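Local coordinates for protein peptidase S8 and S53, subtilisin, kexin, sedolisin (Mycobacterium smegmatis, PDB 4KG7) that is a mycosin, a subtilisin-like serine protease of the ESX-3 type VII secretion system that probably cleaves peptide bonds through a Ser-His-Asp triad, at residues V281-P286 and L362-V368. Sequence-based numbering, arbitrary orientation.
Sequences VGIAAP and LIGAGMV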
ATOM      1  N   VAL A 281      -8.505  10.391   1.663  1.00  5.89           N
ATOM      2  CA  VAL A 281      -8.336   9.277   2.626  1.00  5.60           C
ATOM      3  C   VAL A 281      -9.697   8.635   2.888  1.00  5.70           C
ATOM      4  O   VAL A 281     -10.672   9.327   3.215  1.00  6.03           O
ATOM      5  CB  VAL A 281      -7.664   9.688   3.934  1.00  5.60           C
ATOM      6  CG1 VAL A 281      -7.520   8.469   4.838  1.00  5.42           C
ATOM      7  CG2 VAL A 281      -6.289  10.280   3.643  1.00  5.54           C
ATOM      8  N   GLY A 282      -9.765   7.306   2.720  1.00  5.52           N
ATOM      9  CA  GLY A 282     -11.021   6.565   2.801  1.00  5.66           C
ATOM     10  C   GLY A 282     -11.197   5.619   3.979  1.00  5.65           C
ATOM     11  O   GLY A 282     -12.321   5.281   4.364  1.00  5.99           O
ATOM     12  N   ILE A 283     -10.093   5.212   4.591  1.00  5.46           N
ATOM     13  CA  ILE A 283     -10.151   4.177   5.616  1.00  5.48           C
ATOM     14  C   ILE A 283      -8.802   4.203   6.315  1.00  5.38           C
ATOM     15  O   ILE A 283      -7.880   4.903   5.874  1.00  5.33           O
ATOM     16  CB  ILE A 283     -10.447   2.799   4.960  1.00  5.36           C
ATOM     17  CG1 ILE A 283     -10.987   1.758   5.972  1.00  5.57           C
ATOM     18  CG2 ILE A 283      -9.242   2.291   4.224  1.00  5.10           C
ATOM     19  CD1 ILE A 283     -11.597   0.561   5.290  1.00  5.64           C
ATOM     20  N   ALA A 284      -8.657   3.442   7.392  1.00  5.53           N
ATOM     21  CA  ALA A 284      -7.383   3.352   8.093  1.00  5.57           C
ATOM     22  C   ALA A 284      -7.127   1.971   8.604  1.00  5.58           C
ATOM     23  O   ALA A 284      -8.027   1.136   8.644  1.00  5.81           O
ATOM     24  CB  ALA A 284      -7.325   4.345   9.225  1.00  5.81           C
ATOM     25  N   ALA A 285      -5.885   1.722   8.999  1.00  5.58           N
ATOM     26  CA  ALA A 285      -5.543   0.451   9.672  1.00  5.65           C
ATOM     27  C   ALA A 285      -4.273   0.655  10.523  1.00  5.78           C
ATOM     28  O   ALA A 285      -3.626   1.687  10.434  1.00  5.72           O
ATOM     29  CB  ALA A 285      -5.367  -0.668   8.638  1.00  5.57           C
ATOM     30  N   PRO A 286      -3.938  -0.314  11.364  1.00  5.91           N
ATOM     31  CA  PRO A 286      -2.745  -0.111  12.204  1.00  6.09           C
ATOM     32  C   PRO A 286      -1.476   0.169  11.416  1.00  6.11           C
ATOM     33  O   PRO A 286      -1.192  -0.531  10.440  1.00  6.08           O
ATOM     34  CB  PRO A 286      -2.656  -1.417  12.995  1.00  6.25           C
ATOM     35  CG  PRO A 286      -4.104  -1.846  13.069  1.00  6.33           C
ATOM     36  CD  PRO A 286      -4.589  -1.586  11.677  1.00  6.05           C
ATOM     37  N   LEU A 362      -7.807  12.369   8.002  1.00  8.62           N
ATOM     38  CA  LEU A 362      -6.710  11.560   8.546  1.00  8.42           C
ATOM     39  C   LEU A 362      -6.949  10.061   8.330  1.00  7.87           C
ATOM     40  O   LEU A 362      -6.067   9.337   7.921  1.00  7.54           O
ATOM     41  CB  LEU A 362      -6.516  11.865  10.037  1.00  9.00           C
ATOM     42  CG  LEU A 362      -6.067  13.272  10.391  1.00  9.78           C
ATOM     43  CD1 LEU A 362      -6.217  13.434  11.904  1.00 10.31           C
ATOM     44  CD2 LEU A 362      -4.643  13.545   9.925  1.00  9.70           C
ATOM     45  N   ILE A 363      -8.155   9.600   8.627  1.00  7.89           N
ATOM     46  CA  ILE A 363      -8.433   8.161   8.669  1.00  7.50           C
ATOM     47  C   ILE A 363      -9.678   7.733   7.891  1.00  7.50           C
ATOM     48  O   ILE A 363     -10.095   6.577   7.968  1.00  7.36           O
ATOM     49  CB  ILE A 363      -8.436   7.617  10.118  1.00  7.68           C
ATOM     50  CG1 ILE A 363      -9.551   8.256  10.928  1.00  8.20           C
ATOM     51  CG2 ILE A 363      -7.062   7.816  10.750  1.00  7.63           C
ATOM     52  CD1 ILE A 363      -9.717   7.636  12.307  1.00  8.52           C
ATOM     53  N   GLY A 364     -10.265   8.647   7.118  1.00  7.71           N
ATOM     54  CA  GLY A 364     -11.397   8.276   6.257  1.00  7.86           C
ATOM     55  C   GLY A 364     -12.561   7.821   7.111  1.00  8.34           C
ATOM     56  O   GLY A 364     -12.947   8.524   8.054  1.00  8.87           O
ATOM     57  N   ALA A 365     -13.136   6.669   6.763  1.00  8.40           N
ATOM     58  CA  ALA A 365     -14.204   6.048   7.546  1.00  8.97           C
ATOM     59  C   ALA A 365     -13.710   5.388   8.841  1.00  9.22           C
ATOM     60  O   ALA A 365     -14.498   4.797   9.582  1.00 10.31           O
ATOM     61  CB  ALA A 365     -14.963   5.043   6.666  1.00  8.87           C
ATOM     62  N   GLY A 366     -12.427   5.500   9.141  1.00  9.04           N
ATOM     63  CA  GLY A 366     -11.881   4.969  10.400  1.00  9.27           C
ATOM     64  C   GLY A 366     -11.230   3.619  10.217  1.00  9.13           C
ATOM     65  O   GLY A 366     -11.078   3.125   9.080  1.00  8.42           O
ATOM     66  N   MET A 367     -10.845   2.997  11.331  1.00  9.63           N
ATOM     67  CA  MET A 367     -10.125   1.723  11.272  1.00 10.30           C
ATOM     68  C   MET A 367     -11.008   0.642  10.653  1.00  9.70           C
ATOM     69  O   MET A 367     -12.164   0.450  11.033  1.00  9.61           O
ATOM     70  CB  MET A 367      -9.639   1.256  12.653  1.00 12.27           C
ATOM     71  CG  MET A 367      -8.715   0.032  12.612  1.00 14.01           C
ATOM     72  SD  MET A 367      -8.038  -0.222  14.260  1.00 19.69           S
ATOM     73  CE  MET A 367      -9.463  -0.406  15.311  1.00 19.80           C
ATOM     74  N   VAL A 368     -10.435  -0.066   9.695  1.00  8.89           N
ATOM     75  CA  VAL A 368     -11.096  -1.203   9.072  1.00  8.79           C
ATOM     76  C   VAL A 368     -11.515  -2.194  10.138  1.00  9.03           C
ATOM     77  O   VAL A 368     -10.824  -2.380  11.162  1.00  8.85           O
ATOM     78  CB  VAL A 368     -10.150  -1.849   8.024  1.00  8.57           C
ATOM     79  CG1 VAL A 368      -8.907  -2.474   8.654  1.00  8.66           C
ATOM     80  CG2 VAL A 368     -10.865  -2.828   7.113  1.00  8.80           C
TER
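L362 meets V281 through its backbone, its carbonyl O lying 3.5 Å from V281 CG1; that methyl reaches the loop because it stands anti to the backbone N (chi1 -179°). The next residue, I363, points away overall, yet its CB lies 3.6 Å from A284 CB, with CG2 beside the same methyl, and both side chains touch V265 of strand 259-265. From I363 the chain reverses in a type II' beta turn (I363 to G366), closed by the hydrogen bond from G366 N to I363 O. G364 takes the positive phi (63°) of this turn and presses its CA to 3.5 Å from G282 C, too close for any side chain on that side. A365 N then gives a nearly straight bond (177°) to G282 O, approaching from above the carbonyl plane. A284 is gripped at both backbone polar atoms: its N donates to G366 O at 3.0 Å, and its O accepts V368 N at 2.9 Å, with M367 CA as a further CH...O donor. V368 closes the contact, CG2 meeting I283 CD1 and CG1 meeting A285 CB, and also touches V328 of helix 318-335. Strand 281-286 is an edge strand of the parallel subtilisin-fold sheet, and the loop before helix 370-375 runs along its outer side, with one beta bridge, A284 to M367.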